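Local coordinates for protein transcriptional regulator, TetR family (Cytophaga hutchinsonii, PDB 3EUP) that probably represses or otherwise regulates transcription as a TetR-family dimer, binding operator DNA through an N-terminal helix-turn-helix domain, at residues R177-N181 against R182-D186; Y65-G68 against H69-S72. All coordinates share one frame; numbering follows the deposited sequence.

Following the chain from the N terminus, contact 2 (65-68 with 69-72) comes first, within helix 55-78, whose ladder of backbone bonds runs unbroken between its two segments. Tyr-65 and Asn-66 reach helix 10-31, while Asn-66, Trp-67 and Val-70 pack on Pro-109 of helix 109-117, so contact 2 lies where the N-terminal helices meet the later, probably ligand-binding, part. Contact 1 (177-181 with 182-186) follows far along the chain and closes the short turn from helix 158-179 into helix 182-197, at the interface with the second subunit. Contact 2 closes no loop, being successive turns of one helix. The two neither nest nor cross, and their centres are about 23 Å apart.

Contact 1 of 2, residues R177-N181 against R182-D186; sequences RATKN and RAYSD
Tyr-184 N donates to the carbonyl O of Asn-181 at 3.0 Å as the backbone starts a new helix, just after Lys-180, with a positive phi of 64°, has broken from the previous one. Asn-181 is the N-cap. Its CG stands anti to the backbone N (chi1 -175°), which turns OD1 back onto the first turn of helix 182-197, where it takes the N-H of Ala-183 over 2.8 Å. ND2, the other arm of the amide, hangs 3.5 Å above one face of the Tyr-184 ring, near the rim, with amide and ring planes 38° apart. Thr-179 approaches that ring differently: its CB lies at the edge, in plane, and OG1 is 3.5 Å from Tyr-184 CD2. The same OG1 accepts from Asn-181 N at 3.2 Å, forming an ST turn, and is also hydrogen-bonded to Ile-175 O. With the amide of Asn-181 cut back to an alanine here, Ala-183 N would probably be left without its capping acceptor, and the ring face of Tyr-184 would lose the ND2 lying over it. Tyr-184 also stacks on Phe-163 of the second subunit, which places this junction at the dimer interface. An ST turn leading into an asparagine N-cap thus joins two consecutive helices of the TetR C-terminal domain.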
ATOM      1  N   ARG A 177      -6.294  -4.685  -5.083  1.00 22.11           N
ATOM      2  CA  ARG A 177      -6.060  -3.643  -6.107  1.00 23.17           C
ATOM      3  C   ARG A 177      -5.111  -4.073  -7.238  1.00 22.42           C
ATOM      4  O   ARG A 177      -5.347  -3.737  -8.408  1.00 22.02           O
ATOM      5  CB  ARG A 177      -5.766  -2.279  -5.467  1.00 23.68           C
ATOM      6  CG  ARG A 177      -7.145  -1.766  -4.580  1.00 25.32           C
ATOM      7  CD  ARG A 177      -7.641  -0.314  -4.875  1.00 27.11           C
ATOM      8  NE  ARG A 177      -9.113  -0.218  -4.859  1.00 36.80           N
ATOM      9  CZ  ARG A 177      -9.836   0.632  -5.565  1.00 39.89           C
ATOM     10  NH1 ARG A 177      -9.296   1.513  -6.362  1.00 42.22           N
ATOM     11  NH2 ARG A 177     -11.149   0.611  -5.468  1.00 49.06           N
ATOM     12  N   ALA A 178      -4.143  -4.915  -6.901  1.00 22.39           N
ATOM     13  CA  ALA A 178      -3.168  -5.421  -7.878  1.00 23.15           C
ATOM     14  C   ALA A 178      -3.756  -6.519  -8.729  1.00 22.42           C
ATOM     15  O   ALA A 178      -3.453  -6.599  -9.925  1.00 21.49           O
ATOM     16  CB  ALA A 178      -1.899  -5.933  -7.169  1.00 22.14           C
ATOM     17  N   THR A 179      -4.561  -7.382  -8.116  1.00 22.68           N
ATOM     18  CA  THR A 179      -5.066  -8.576  -8.818  1.00 23.85           C
ATOM     19  C   THR A 179      -6.492  -8.461  -9.345  1.00 25.68           C
ATOM     20  O   THR A 179      -6.882  -9.222 -10.218  1.00 26.44           O
ATOM     21  CB  THR A 179      -5.025  -9.782  -7.889  1.00 25.21           C
ATOM     22  OG1 THR A 179      -5.976  -9.603  -6.806  1.00 24.84           O
ATOM     23  CG2 THR A 179      -3.563 -10.028  -7.358  1.00 19.21           C
ATOM     24  N   LYS A 180      -7.275  -7.534  -8.786  1.00 27.00           N
ATOM     25  CA  LYS A 180      -8.723  -7.384  -9.079  1.00 27.99           C
ATOM     26  C   LYS A 180      -9.547  -8.606  -8.650  1.00 27.38           C
ATOM     27  O   LYS A 180     -10.658  -8.838  -9.163  1.00 26.83           O
ATOM     28  CB  LYS A 180      -8.992  -7.125 -10.583  1.00 28.61           C
ATOM     29  CG  LYS A 180      -8.399  -5.820 -11.116  1.00 32.58           C
ATOM     30  CD  LYS A 180      -8.569  -5.713 -12.642  1.00 38.85           C
ATOM     31  CE  LYS A 180      -9.676  -4.783 -13.079  1.00 41.52           C
ATOM     32  NZ  LYS A 180      -9.824  -4.807 -14.594  1.00 45.93           N
ATOM     33  N   ASN A 181      -9.031  -9.392  -7.721  1.00 25.57           N
ATOM     34  CA  ASN A 181      -9.714 -10.607  -7.362  1.00 26.25           C
ATOM     35  C   ASN A 181      -9.915 -10.670  -5.858  1.00 25.26           C
ATOM     36  O   ASN A 181      -8.979 -10.961  -5.138  1.00 24.73           O
ATOM     37  CB  ASN A 181      -8.916 -11.798  -7.839  1.00 25.33           C
ATOM     38  CG  ASN A 181      -9.627 -13.098  -7.598  1.00 28.73           C
ATOM     39  OD1 ASN A 181     -10.518 -13.174  -6.781  1.00 26.89           O
ATOM     40  ND2 ASN A 181      -9.230 -14.138  -8.330  1.00 30.66           N
ATOM     41  N   ARG A 182     -11.140 -10.446  -5.411  1.00 24.86           N
ATOM     42  CA  ARG A 182     -11.461 -10.453  -3.974  1.00 25.21           C
ATOM     43  C   ARG A 182     -11.208 -11.793  -3.288  1.00 24.94           C
ATOM     44  O   ARG A 182     -11.117 -11.826  -2.078  1.00 23.63           O
ATOM     45  CB  ARG A 182     -12.915 -10.040  -3.745  1.00 25.48           C
ATOM     46  CG  ARG A 182     -13.166  -8.556  -4.016  1.00 25.33           C
ATOM     47  CD  ARG A 182     -14.634  -8.148  -3.755  1.00 27.58           C
ATOM     48  NE  ARG A 182     -14.858  -6.821  -4.313  1.00 28.41           N
ATOM     49  CZ  ARG A 182     -14.425  -5.680  -3.789  1.00 29.94           C
ATOM     50  NH1 ARG A 182     -13.721  -5.639  -2.654  1.00 30.29           N
ATOM     51  NH2 ARG A 182     -14.707  -4.553  -4.414  1.00 31.16           N
ATOM     52  N   ALA A 183     -11.108 -12.889  -4.048  1.00 23.83           N
ATOM     53  CA  ALA A 183     -10.835 -14.191  -3.439  1.00 23.70           C
ATOM     54  C   ALA A 183      -9.429 -14.168  -2.832  1.00 23.37           C
ATOM     55  O   ALA A 183      -9.141 -14.817  -1.832  1.00 22.50           O
ATOM     56  CB  ALA A 183     -10.951 -15.306  -4.465  1.00 23.51           C
ATOM     57  N   TYR A 184      -8.520 -13.422  -3.442  1.00 23.59           N
ATOM     58  CA  TYR A 184      -7.164 -13.429  -2.925  1.00 23.46           C
ATOM     59  C   TYR A 184      -7.111 -12.592  -1.654  1.00 22.62           C
ATOM     60  O   TYR A 184      -6.478 -12.994  -0.695  1.00 23.87           O
ATOM     61  CB  TYR A 184      -6.169 -12.918  -3.959  1.00 24.50           C
ATOM     62  CG  TYR A 184      -6.108 -13.720  -5.226  1.00 26.63           C
ATOM     63  CD1 TYR A 184      -6.297 -15.106  -5.243  1.00 29.27           C
ATOM     64  CD2 TYR A 184      -5.835 -13.094  -6.412  1.00 29.83           C
ATOM     65  CE1 TYR A 184      -6.227 -15.820  -6.436  1.00 29.48           C
ATOM     66  CE2 TYR A 184      -5.775 -13.802  -7.597  1.00 31.85           C
ATOM     67  CZ  TYR A 184      -5.954 -15.144  -7.604  1.00 29.95           C
ATOM     68  OH  TYR A 184      -5.842 -15.765  -8.824  1.00 32.47           O
ATOM     69  N   SER A 185      -7.728 -11.411  -1.662  1.00 21.17           N
ATOM     70  CA  SER A 185      -7.735 -10.584  -0.465  1.00 21.06           C
ATOM     71  C   SER A 185      -8.576 -11.257   0.634  1.00 21.41           C
ATOM     72  O   SER A 185      -8.290 -11.080   1.823  1.00 21.15           O
ATOM     73  CB  SER A 185      -8.196  -9.158  -0.781  1.00 20.94           C
ATOM     74  OG  SER A 185      -9.355  -9.156  -1.631  1.00 21.53           O
ATOM     75  N   ASP A 186      -9.603 -12.044   0.267  1.00 21.47           N
ATOM     76  CA  ASP A 186     -10.399 -12.779   1.297  1.00 22.05           C
ATOM     77  C   ASP A 186      -9.510 -13.680   2.178  1.00 21.67           C
ATOM     78  O   ASP A 186      -9.790 -13.854   3.349  1.00 20.26           O
ATOM     79  CB  ASP A 186     -11.544 -13.621   0.676  1.00 23.05           C
ATOM     80  CG  ASP A 186     -12.698 -12.778   0.212  1.00 24.94           C
ATOM     81  OD1 ASP A 186     -12.764 -11.586   0.608  1.00 25.81           O
ATOM     82  OD2 ASP A 186     -13.483 -13.282  -0.623  1.00 24.81           O
TER

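Contact 2 of 2, residues Y65-G68 against H69-S72; sequences YNWG and HVKS
The carbonyl O of Tyr-65 takes the N-H of His-69 at 2.8 Å, the shortest of four successive i to i+4 bonds that identify this stretch of helix 55-78 as regular alpha-helix. In the next step Val-70 N reaches Asn-66 O at a longer 3.2 Å. The bond from Lys-71 N to Trp-67 O is the straightest at the hydrogen, 171°. Ser-72 N completes the series on Gly-68 O.

Trp-67 carries the side-chain part of the contact. Its CG is anti to the backbone N (chi1 -176°), and the indole extends forward along the helix to meet residues three and four positions on. Val-70 comes to the six-membered ring obliquely, its CG1 3.9 Å from Trp-67 CZ3, while its CB and CG2 lie close to CE3. Lys-71 crosses the indole at about a right angle and sets its CG over one face of the five-membered ring, toward the rim, a CH-pi contact in which CG stands 4.1 Å from the ring centroid. Elsewhere Trp-67 and Val-70 both pack on Pro-109 of helix 109-117, so this side of the helix faces the later part of the fold, while Tyr-65 touches Ile-17 and Glu-18 of helix 10-31. Beyond CG, Lys-71 CD comes 3.2 Å from Trp-67 NE1, a tight carbon-to-nitrogen contact.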
ATOM      1  N   TYR A  65     -11.242  14.632   3.869  1.00 22.92           N
ATOM      2  CA  TYR A  65     -12.602  14.137   3.558  1.00 23.72           C
ATOM      3  C   TYR A  65     -12.650  12.618   3.259  1.00 22.49           C
ATOM      4  O   TYR A  65     -13.507  11.894   3.753  1.00 21.88           O
ATOM      5  CB  TYR A  65     -13.207  14.928   2.396  1.00 23.28           C
ATOM      6  CG  TYR A  65     -14.519  14.402   1.870  1.00 25.70           C
ATOM      7  CD1 TYR A  65     -15.717  14.962   2.286  1.00 28.96           C
ATOM      8  CD2 TYR A  65     -14.560  13.392   0.910  1.00 29.28           C
ATOM      9  CE1 TYR A  65     -16.916  14.523   1.798  1.00 32.80           C
ATOM     10  CE2 TYR A  65     -15.795  12.913   0.424  1.00 33.65           C
ATOM     11  CZ  TYR A  65     -16.954  13.505   0.857  1.00 33.82           C
ATOM     12  OH  TYR A  65     -18.187  13.086   0.408  1.00 40.01           O
ATOM     13  N   ASN A  66     -11.734  12.158   2.429  1.00 23.06           N
ATOM     14  CA  ASN A  66     -11.628  10.735   2.075  1.00 22.67           C
ATOM     15  C   ASN A  66     -11.418   9.806   3.257  1.00 22.86           C
ATOM     16  O   ASN A  66     -12.153   8.812   3.439  1.00 23.80           O
ATOM     17  CB  ASN A  66     -10.506  10.537   1.040  1.00 22.23           C
ATOM     18  CG  ASN A  66     -10.952  10.899  -0.363  1.00 23.39           C
ATOM     19  OD1 ASN A  66     -10.144  11.302  -1.207  1.00 27.36           O
ATOM     20  ND2 ASN A  66     -12.244  10.789  -0.611  1.00 20.28           N
ATOM     21  N   TRP A  67     -10.422  10.146   4.067  1.00 23.28           N
ATOM     22  CA  TRP A  67     -10.144   9.410   5.263  1.00 23.48           C
ATOM     23  C   TRP A  67     -11.234   9.650   6.322  1.00 23.07           C
ATOM     24  O   TRP A  67     -11.620   8.721   7.014  1.00 22.87           O
ATOM     25  CB  TRP A  67      -8.746   9.735   5.777  1.00 22.79           C
ATOM     26  CG  TRP A  67      -8.383   8.925   6.956  1.00 25.39           C
ATOM     27  CD1 TRP A  67      -8.224   9.368   8.234  1.00 26.19           C
ATOM     28  CD2 TRP A  67      -8.233   7.503   6.999  1.00 25.40           C
ATOM     29  NE1 TRP A  67      -7.915   8.317   9.054  1.00 26.90           N
ATOM     30  CE2 TRP A  67      -7.927   7.160   8.320  1.00 26.43           C
ATOM     31  CE3 TRP A  67      -8.288   6.492   6.030  1.00 27.50           C
ATOM     32  CZ2 TRP A  67      -7.663   5.856   8.703  1.00 27.55           C
ATOM     33  CZ3 TRP A  67      -8.025   5.194   6.408  1.00 29.74           C
ATOM     34  CH2 TRP A  67      -7.713   4.889   7.731  1.00 28.79           C
ATOM     35  N   GLY A  68     -11.735  10.879   6.444  1.00 23.38           N
ATOM     36  CA  GLY A  68     -12.851  11.134   7.364  1.00 23.22           C
ATOM     37  C   GLY A  68     -14.045  10.225   7.023  1.00 24.16           C
ATOM     38  O   GLY A  68     -14.777   9.746   7.914  1.00 22.44           O
ATOM     39  N   HIS A  69     -14.245   9.983   5.726  1.00 24.24           N
ATOM     40  CA  HIS A  69     -15.297   9.087   5.295  1.00 24.62           C
ATOM     41  C   HIS A  69     -15.028   7.647   5.726  1.00 24.86           C
ATOM     42  O   HIS A  69     -15.959   6.960   6.202  1.00 25.71           O
ATOM     43  CB  HIS A  69     -15.471   9.127   3.795  1.00 24.98           C
ATOM     44  CG  HIS A  69     -16.644   8.343   3.321  1.00 27.21           C
ATOM     45  ND1 HIS A  69     -16.536   7.052   2.847  1.00 33.12           N
ATOM     46  CD2 HIS A  69     -17.963   8.641   3.297  1.00 28.47           C
ATOM     47  CE1 HIS A  69     -17.736   6.601   2.529  1.00 30.00           C
ATOM     48  NE2 HIS A  69     -18.618   7.545   2.793  1.00 31.47           N
ATOM     49  N   VAL A  70     -13.783   7.179   5.589  1.00 24.25           N
ATOM     50  CA  VAL A  70     -13.477   5.818   6.020  1.00 23.43           C
ATOM     51  C   VAL A  70     -13.691   5.718   7.539  1.00 24.64           C
ATOM     52  O   VAL A  70     -14.261   4.751   8.015  1.00 24.38           O
ATOM     53  CB  VAL A  70     -12.029   5.369   5.679  1.00 23.50           C
ATOM     54  CG1 VAL A  70     -11.725   3.991   6.328  1.00 21.70           C
ATOM     55  CG2 VAL A  70     -11.812   5.320   4.180  1.00 20.95           C
ATOM     56  N   LYS A  71     -13.227   6.726   8.275  1.00 25.53           N
ATOM     57  CA  LYS A  71     -13.383   6.777   9.726  1.00 26.37           C
ATOM     58  C   LYS A  71     -14.834   6.681  10.149  1.00 26.32           C
ATOM     59  O   LYS A  71     -15.165   5.903  11.059  1.00 26.24           O
ATOM     60  CB  LYS A  71     -12.771   8.046  10.294  1.00 26.70           C
ATOM     61  CG  LYS A  71     -11.269   7.928  10.520  1.00 30.56           C
ATOM     62  CD  LYS A  71     -10.585   9.282  10.565  1.00 34.17           C
ATOM     63  CE  LYS A  71     -10.942  10.142  11.701  1.00 36.87           C
ATOM     64  NZ  LYS A  71     -10.033  11.345  11.647  1.00 38.37           N
ATOM     65  N   SER A  72     -15.687   7.461   9.483  1.00 26.24           N
ATOM     66  CA  SER A  72     -17.116   7.501   9.787  1.00 26.53           C
ATOM     67  C   SER A  72     -17.817   6.176   9.514  1.00 25.89           C
ATOM     68  O   SER A  72     -18.680   5.779  10.278  1.00 25.11           O
ATOM     69  CB  SER A  72     -17.788   8.661   9.051  1.00 26.21           C
ATOM     70  OG  SER A  72     -17.241   9.848   9.545  1.00 28.33           O
TER